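Cytochrome P450 (Picrophilus torridus, PDB 2RFB) binds a thiolate-ligated heme and, like other cytochromes P450, probably acts as a monooxygenase that inserts one atom of molecular oxygen into its substrate. Local coordinates at residues 32-37 and 49-54; 28-33 and 240-245. One frame throughout, in Å; residues are numbered along the deposited sequence.

Contact 1 (32-37 and 49-54); sequences SSNPGN and TMDNPE
Ser32 and Ser33 hold the carboxylate of Asp51 in a two-pronged grip, and Ser32 at the same time forms an ST turn at the end of strand 31-32. Segment 49-54 leads into helix 52-66; Asp51 occupies the N-cap position of that helix, but its side chain reaches across to the serines and makes no capping bond. Followed outward from CB, the aspartate first places CG anti to its own carbonyl carbon (chi1 -74°), and CG lies 3.6 Å from Asn34 OD1. At the tip each oxygen has its own donor, though Ser32 OG also lies near OD1. OD1 accepts the backbone N-H of Ser33, with Ser33 N 2.8 Å from Asp51 OD1 and the bond almost straight at 173°. Ser32 OG gives a hydrogen bond to Asp51 OD2 (2.6 Å). Each oxygen uses its syn lone pair, the two donors therefore arriving on the inner side of the carboxylate, and together they fix its rotation.

Ser32 OG, anti to its backbone N, also accepts the N-H of Asn34 two residues on, at 3.3 Å from N to OG. Beyond the turn, the amide of Asn34 lies over the carbonyl of Thr49, its plane 58° from that of the carboxylate; Asn34 OD1 and Thr49 O, both acceptors, come within 3.2 Å without a hydrogen bond. Ser33 also adds its CB, 3.8 Å from Asp51 OD1, and its CA lies closest to that of Thr49. On the heme side, Ser33 touches Arg238 and His293, both heme-binding residues, and Met50 packs on His55, a third. The carbonyl oxygen of Ser33 rests against Thr49, O to CA 3.8 Å.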
ATOM      1  N   SER A  32      -3.063  -6.573  19.320  1.00 65.82           N
ATOM      2  CA  SER A  32      -4.220  -5.862  18.814  1.00 66.22           C
ATOM      3  C   SER A  32      -3.828  -4.772  17.833  1.00 67.83           C
ATOM      4  O   SER A  32      -2.689  -4.343  17.814  1.00 68.69           O
ATOM      5  CB  SER A  32      -4.913  -5.224  20.004  1.00 65.88           C
ATOM      6  OG  SER A  32      -5.864  -4.284  19.586  1.00 62.73           O
ATOM      7  N   SER A  33      -4.788  -4.260  17.079  1.00 69.85           N
ATOM      8  CA  SER A  33      -4.527  -3.160  16.144  1.00 71.73           C
ATOM      9  C   SER A  33      -4.899  -1.732  16.586  1.00 74.28           C
ATOM     10  O   SER A  33      -4.616  -0.772  15.839  1.00 74.18           O
ATOM     11  CB  SER A  33      -5.105  -3.478  14.764  1.00 70.33           C
ATOM     12  OG  SER A  33      -4.251  -4.401  14.135  1.00 69.56           O
ATOM     13  N   ASN A  34      -5.493  -1.574  17.773  1.00 77.48           N
ATOM     14  CA  ASN A  34      -5.728  -0.241  18.343  1.00 81.17           C
ATOM     15  C   ASN A  34      -5.348  -0.191  19.794  1.00 84.23           C
ATOM     16  O   ASN A  34      -5.487  -1.192  20.474  1.00 84.91           O
ATOM     17  CB  ASN A  34      -7.190   0.119  18.247  1.00 81.71           C
ATOM     18  CG  ASN A  34      -8.074  -0.998  18.709  1.00 82.29           C
ATOM     19  OD1 ASN A  34      -7.897  -2.148  18.287  1.00 83.84           O
ATOM     20  ND2 ASN A  34      -9.034  -0.684  19.569  1.00 80.67           N
ATOM     21  N   PRO A  35      -4.916   0.989  20.295  1.00 87.42           N
ATOM     22  CA  PRO A  35      -4.406   1.229  21.691  1.00 89.90           C
ATOM     23  C   PRO A  35      -5.298   0.836  22.885  1.00 92.50           C
ATOM     24  O   PRO A  35      -6.188  -0.012  22.774  1.00 93.11           O
ATOM     25  CB  PRO A  35      -4.219   2.758  21.730  1.00 90.10           C
ATOM     26  CG  PRO A  35      -5.070   3.273  20.552  1.00 88.95           C
ATOM     27  CD  PRO A  35      -4.889   2.230  19.497  1.00 87.17           C
ATOM     28  N   GLY A  36      -5.029   1.459  24.032  1.00 94.87           N
ATOM     29  CA  GLY A  36      -5.988   1.511  25.127  1.00 97.85           C
ATOM     30  C   GLY A  36      -6.728   2.849  25.131  1.00100.17           C
ATOM     31  O   GLY A  36      -7.697   3.022  25.880  1.00100.02           O
ATOM     32  N   ASN A  37      -6.270   3.787  24.289  1.00102.34           N
ATOM     33  CA  ASN A  37      -6.818   5.156  24.218  1.00104.46           C
ATOM     34  C   ASN A  37      -6.453   5.955  22.941  1.00105.90           C
ATOM     35  O   ASN A  37      -7.064   5.757  21.880  1.00106.11           O
ATOM     36  CB  ASN A  37      -6.430   5.951  25.476  1.00104.43           C
ATOM     37  CG  ASN A  37      -7.328   7.156  25.715  1.00104.96           C
ATOM     38  OD1 ASN A  37      -7.570   7.962  24.812  1.00105.15           O
ATOM     39  ND2 ASN A  37      -7.814   7.292  26.950  1.00104.54           N
ATOM     40  N   THR A  49      -7.784  -0.345  12.024  1.00 69.60           N
ATOM     41  CA  THR A  49      -7.492  -0.234  13.432  1.00 71.31           C
ATOM     42  C   THR A  49      -8.478  -1.055  14.280  1.00 72.18           C
ATOM     43  O   THR A  49      -8.589  -0.840  15.497  1.00 72.54           O
ATOM     44  CB  THR A  49      -7.469   1.246  13.887  1.00 71.66           C
ATOM     45  OG1 THR A  49      -8.724   1.856  13.609  1.00 74.67           O
ATOM     46  CG2 THR A  49      -6.421   2.037  13.130  1.00 72.20           C
ATOM     47  N   MET A  50      -9.174  -2.014  13.655  1.00 72.28           N
ATOM     48  CA  MET A  50     -10.181  -2.817  14.358  1.00 72.56           C
ATOM     49  C   MET A  50      -9.735  -4.238  14.585  1.00 72.05           C
ATOM     50  O   MET A  50      -9.075  -4.814  13.735  1.00 73.76           O
ATOM     51  CB  MET A  50     -11.450  -2.886  13.544  1.00 72.08           C
ATOM     52  CG  MET A  50     -12.260  -1.632  13.569  1.00 73.07           C
ATOM     53  SD  MET A  50     -13.537  -1.822  12.332  1.00 76.17           S
ATOM     54  CE  MET A  50     -14.077  -0.094  12.192  1.00 74.10           C
ATOM     55  N   ASP A  51     -10.148  -4.815  15.701  1.00 71.50           N
ATOM     56  CA  ASP A  51      -9.785  -6.158  16.022  1.00 70.56           C
ATOM     57  C   ASP A  51     -10.741  -7.170  15.481  1.00 70.94           C
ATOM     58  O   ASP A  51     -11.873  -6.884  15.118  1.00 69.98           O
ATOM     59  CB  ASP A  51      -9.558  -6.345  17.521  1.00 69.28           C
ATOM     60  CG  ASP A  51      -8.257  -5.724  17.978  1.00 68.66           C
ATOM     61  OD1 ASP A  51      -7.346  -5.488  17.151  1.00 66.34           O
ATOM     62  OD2 ASP A  51      -8.118  -5.455  19.175  1.00 70.93           O
ATOM     63  N   ASN A  52     -10.246  -8.386  15.523  1.00 72.63           N
ATOM     64  CA  ASN A  52     -10.629  -9.433  14.610  1.00 73.82           C
ATOM     65  C   ASN A  52     -12.041  -9.569  14.221  1.00 72.95           C
ATOM     66  O   ASN A  52     -12.245  -9.645  12.980  1.00 74.39           O
ATOM     67  CB  ASN A  52     -10.062 -10.803  14.988  1.00 75.41           C
ATOM     68  CG  ASN A  52     -10.295 -11.855  13.888  1.00 77.43           C
ATOM     69  OD1 ASN A  52     -10.724 -11.518  12.738  1.00 72.24           O
ATOM     70  ND2 ASN A  52     -10.006 -13.153  14.239  1.00 79.02           N
ATOM     71  N   PRO A  53     -12.997  -9.554  15.212  1.00 71.55           N
ATOM     72  CA  PRO A  53     -14.435  -9.758  14.944  1.00 70.70           C
ATOM     73  C   PRO A  53     -15.134  -8.558  14.219  1.00 70.69           C
ATOM     74  O   PRO A  53     -15.496  -8.669  13.042  1.00 70.13           O
ATOM     75  CB  PRO A  53     -15.025 -10.046  16.341  1.00 71.13           C
ATOM     76  CG  PRO A  53     -14.127  -9.318  17.274  1.00 70.53           C
ATOM     77  CD  PRO A  53     -12.756  -9.274  16.647  1.00 71.19           C
ATOM     78  N   GLU A  54     -15.308  -7.428  14.883  1.00 70.70           N
ATOM     79  CA  GLU A  54     -15.742  -6.220  14.170  1.00 72.86           C
ATOM     80  C   GLU A  54     -14.989  -5.942  12.842  1.00 71.78           C
ATOM     81  O   GLU A  54     -15.576  -5.422  11.879  1.00 71.34           O
ATOM     82  CB  GLU A  54     -15.645  -5.002  15.105  1.00 73.37           C
ATOM     83  CG  GLU A  54     -16.254  -3.719  14.582  1.00 75.08           C
ATOM     84  CD  GLU A  54     -16.286  -2.619  15.649  1.00 76.47           C
ATOM     85  OE1 GLU A  54     -17.028  -2.774  16.657  1.00 82.58           O
ATOM     86  OE2 GLU A  54     -15.578  -1.597  15.480  1.00 81.04           O
TER

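Contact 2 (28-33 and 240-245); sequences DKIFSS and AAEDSY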
ATOM      1  N   ASP A  28      -3.149 -11.798  16.011  1.00 61.80           N
ATOM      2  CA  ASP A  28      -4.074 -10.669  16.129  1.00 64.19           C
ATOM      3  C   ASP A  28      -4.793 -10.542  17.482  1.00 64.75           C
ATOM      4  O   ASP A  28      -4.987  -9.430  17.930  1.00 66.12           O
ATOM      5  CB  ASP A  28      -5.088 -10.729  14.990  1.00 64.04           C
ATOM      6  CG  ASP A  28      -5.798 -12.046  14.948  1.00 68.76           C
ATOM      7  OD1 ASP A  28      -5.255 -13.021  14.425  1.00 71.75           O
ATOM      8  OD2 ASP A  28      -6.912 -12.145  15.499  1.00 79.69           O
ATOM      9  N   LYS A  29      -5.193 -11.654  18.109  1.00 65.01           N
ATOM     10  CA  LYS A  29      -5.754 -11.656  19.467  1.00 66.25           C
ATOM     11  C   LYS A  29      -4.784 -11.364  20.610  1.00 65.96           C
ATOM     12  O   LYS A  29      -5.218 -10.981  21.711  1.00 66.58           O
ATOM     13  CB  LYS A  29      -6.443 -13.003  19.807  1.00 67.06           C
ATOM     14  CG  LYS A  29      -7.631 -13.353  18.876  1.00 68.32           C
ATOM     15  CD  LYS A  29      -8.200 -14.721  19.167  1.00 65.91           C
ATOM     16  CE  LYS A  29      -9.408 -14.985  18.255  1.00 66.50           C
ATOM     17  NZ  LYS A  29     -10.316 -16.063  18.791  1.00 68.72           N
ATOM     18  N   ILE A  30      -3.503 -11.614  20.392  1.00 65.50           N
ATOM     19  CA  ILE A  30      -2.504 -11.265  21.389  1.00 64.29           C
ATOM     20  C   ILE A  30      -2.036  -9.829  21.110  1.00 64.89           C
ATOM     21  O   ILE A  30      -1.931  -8.986  22.052  1.00 63.97           O
ATOM     22  CB  ILE A  30      -1.319 -12.278  21.431  1.00 64.50           C
ATOM     23  CG1 ILE A  30      -1.820 -13.684  21.804  1.00 63.72           C
ATOM     24  CG2 ILE A  30      -0.264 -11.825  22.441  1.00 61.84           C
ATOM     25  CD1 ILE A  30      -0.787 -14.807  21.703  1.00 62.71           C
ATOM     26  N   PHE A  31      -1.789  -9.536  19.823  1.00 64.35           N
ATOM     27  CA  PHE A  31      -1.336  -8.197  19.431  1.00 63.43           C
ATOM     28  C   PHE A  31      -2.411  -7.509  18.647  1.00 64.55           C
ATOM     29  O   PHE A  31      -2.641  -7.790  17.476  1.00 65.08           O
ATOM     30  CB  PHE A  31       0.002  -8.237  18.693  1.00 62.07           C
ATOM     31  CG  PHE A  31       1.058  -9.015  19.419  1.00 61.86           C
ATOM     32  CD1 PHE A  31       1.291 -10.354  19.114  1.00 60.46           C
ATOM     33  CD2 PHE A  31       1.814  -8.410  20.438  1.00 59.95           C
ATOM     34  CE1 PHE A  31       2.277 -11.101  19.854  1.00 59.53           C
ATOM     35  CE2 PHE A  31       2.764  -9.115  21.147  1.00 59.16           C
ATOM     36  CZ  PHE A  31       3.011 -10.480  20.844  1.00 59.15           C
ATOM     37  N   SER A  32      -3.063  -6.573  19.320  1.00 65.82           N
ATOM     38  CA  SER A  32      -4.220  -5.862  18.814  1.00 66.22           C
ATOM     39  C   SER A  32      -3.828  -4.772  17.833  1.00 67.83           C
ATOM     40  O   SER A  32      -2.689  -4.343  17.814  1.00 68.69           O
ATOM     41  CB  SER A  32      -4.913  -5.224  20.004  1.00 65.88           C
ATOM     42  OG  SER A  32      -5.864  -4.284  19.586  1.00 62.73           O
ATOM     43  N   SER A  33      -4.788  -4.260  17.079  1.00 69.85           N
ATOM     44  CA  SER A  33      -4.527  -3.160  16.144  1.00 71.73           C
ATOM     45  C   SER A  33      -4.899  -1.732  16.586  1.00 74.28           C
ATOM     46  O   SER A  33      -4.616  -0.772  15.839  1.00 74.18           O
ATOM     47  CB  SER A  33      -5.105  -3.478  14.764  1.00 70.33           C
ATOM     48  OG  SER A  33      -4.251  -4.401  14.135  1.00 69.56           O
ATOM     49  N   ALA A 240       0.011  -5.103  22.807  1.00 60.52           N
ATOM     50  CA  ALA A 240      -0.222  -6.341  23.452  1.00 60.45           C
ATOM     51  C   ALA A 240      -1.558  -6.259  24.219  1.00 60.98           C
ATOM     52  O   ALA A 240      -1.720  -5.426  25.124  1.00 60.81           O
ATOM     53  CB  ALA A 240       0.937  -6.634  24.389  1.00 59.73           C
ATOM     54  N   ALA A 241      -2.495  -7.143  23.855  1.00 60.87           N
ATOM     55  CA  ALA A 241      -3.780  -7.278  24.549  1.00 60.46           C
ATOM     56  C   ALA A 241      -3.616  -8.092  25.811  1.00 60.81           C
ATOM     57  O   ALA A 241      -4.440  -8.001  26.712  1.00 60.75           O
ATOM     58  CB  ALA A 241      -4.847  -7.919  23.626  1.00 60.10           C
ATOM     59  N   GLU A 242      -2.558  -8.900  25.875  1.00 61.35           N
ATOM     60  CA  GLU A 242      -2.243  -9.673  27.093  1.00 62.52           C
ATOM     61  C   GLU A 242      -0.757  -9.958  27.111  1.00 62.27           C
ATOM     62  O   GLU A 242      -0.119  -9.945  26.073  1.00 63.71           O
ATOM     63  CB  GLU A 242      -3.007 -11.003  27.125  1.00 61.74           C
ATOM     64  CG  GLU A 242      -2.609 -11.989  26.015  1.00 62.62           C
ATOM     65  CD  GLU A 242      -3.313 -13.329  26.173  1.00 64.87           C
ATOM     66  OE1 GLU A 242      -3.151 -13.984  27.250  1.00 70.57           O
ATOM     67  OE2 GLU A 242      -4.043 -13.729  25.235  1.00 66.61           O
ATOM     68  N   ASP A 243      -0.220 -10.225  28.286  1.00 62.31           N
ATOM     69  CA  ASP A 243       1.161 -10.646  28.474  1.00 62.41           C
ATOM     70  C   ASP A 243       1.512 -11.839  27.613  1.00 62.51           C
ATOM     71  O   ASP A 243       0.699 -12.736  27.445  1.00 63.05           O
ATOM     72  CB  ASP A 243       1.354 -11.046  29.932  1.00 62.10           C
ATOM     73  CG  ASP A 243       1.087  -9.902  30.876  1.00 63.72           C
ATOM     74  OD1 ASP A 243       0.792 -10.152  32.062  1.00 66.29           O
ATOM     75  OD2 ASP A 243       1.178  -8.742  30.428  1.00 65.99           O
ATOM     76  N   SER A 244       2.732 -11.852  27.078  1.00 62.99           N
ATOM     77  CA  SER A 244       3.251 -12.996  26.325  1.00 63.35           C
ATOM     78  C   SER A 244       4.726 -12.817  26.050  1.00 64.48           C
ATOM     79  O   SER A 244       5.285 -11.728  26.225  1.00 65.51           O
ATOM     80  CB  SER A 244       2.506 -13.202  25.027  1.00 62.12           C
ATOM     81  OG  SER A 244       2.732 -12.080  24.213  1.00 64.60           O
ATOM     82  N   TYR A 245       5.345 -13.897  25.601  1.00 65.34           N
ATOM     83  CA  TYR A 245       6.775 -13.998  25.537  1.00 65.81           C
ATOM     84  C   TYR A 245       7.253 -14.115  24.117  1.00 66.73           C
ATOM     85  O   TYR A 245       6.684 -14.827  23.307  1.00 67.77           O
ATOM     86  CB  TYR A 245       7.236 -15.208  26.333  1.00 65.17           C
ATOM     87  CG  TYR A 245       7.095 -15.087  27.838  1.00 64.44           C
ATOM     88  CD1 TYR A 245       5.898 -15.432  28.490  1.00 62.56           C
ATOM     89  CD2 TYR A 245       8.175 -14.665  28.627  1.00 63.56           C
ATOM     90  CE1 TYR A 245       5.778 -15.318  29.865  1.00 60.32           C
ATOM     91  CE2 TYR A 245       8.063 -14.559  30.014  1.00 59.98           C
ATOM     92  CZ  TYR A 245       6.872 -14.888  30.629  1.00 62.79           C
ATOM     93  OH  TYR A 245       6.785 -14.816  32.037  1.00 64.68           O
TER
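Ile30 and Phe31 face Ala240, Ala241 and Ser244 where strand 31-32 pairs antiparallel with strand 239-240 in a small two-stranded sheet. Phe31 and Ala240 form a non-hydrogen-bonded pair whose side chains lie on the same face of the sheet. The phenyl ring, with CG anti to the carbonyl carbon of Phe31 (chi1 -51°), stretches past this pairing: CD2 comes 4.4 Å from Ala240 CB, and CZ at the far end lies 3.7 Å from Ser244 OG. Both Ala240 CA and the serine hydroxyl approach the ring obliquely. Over one ring face sits CG2 of neighbouring Ile30, offset toward the rim, and that same methyl touches Ser244 OG at 3.5 Å. The hydroxyl thus meets both hydrophobic side chains. The Ile30 and Glu242 side chains cross at a slant, Ile30 CG1 4.1 Å from Glu242 OE2.

Beside the side chains, Ile30 O receives the N-H of Ala241, with Ala241 N 2.6 Å from Ile30 O. Ala240 CA adds a CA-H...O contact to that oxygen, and Ala241 CB packs against it and against Lys29 O. Outside these segments, Phe31 rests on His23 and Val24 of helix 18-26, its side chain about 4 Å from that of the heme-binding Arg238, while Ala240 touches Ile251 of strand 249-251.

The rest is van der Waals contact, much of it carbon against oxygen. The one hydrogen bond across these segments joins main-chain atoms, so it does not depend on side-chain chemistry, and no salt bridge forms between them.

How the contacts relate
Contacts 1 and 2 share Ser32 and Ser33, and their centres lie 10 Å apart on the same side of the chain's centre. Segment 28-33 comes first, passing through strand 31-32 into the loop 32-37; after an 11-residue interval with no helix or strand among its modelled residues, 49-54 opens helix 52-66, whereas 240-245 follows 207 residues after 28-33. Strand 31-32 is thus tied to a nearby helix start in contact 1 and to a distant part of the P450 sequence in contact 2. The two also touch directly, Asn52 CB lying 3.5 Å from Asp28 OD2. Together they join three parts of the chain beside the heme-binding residues Arg238 and His293.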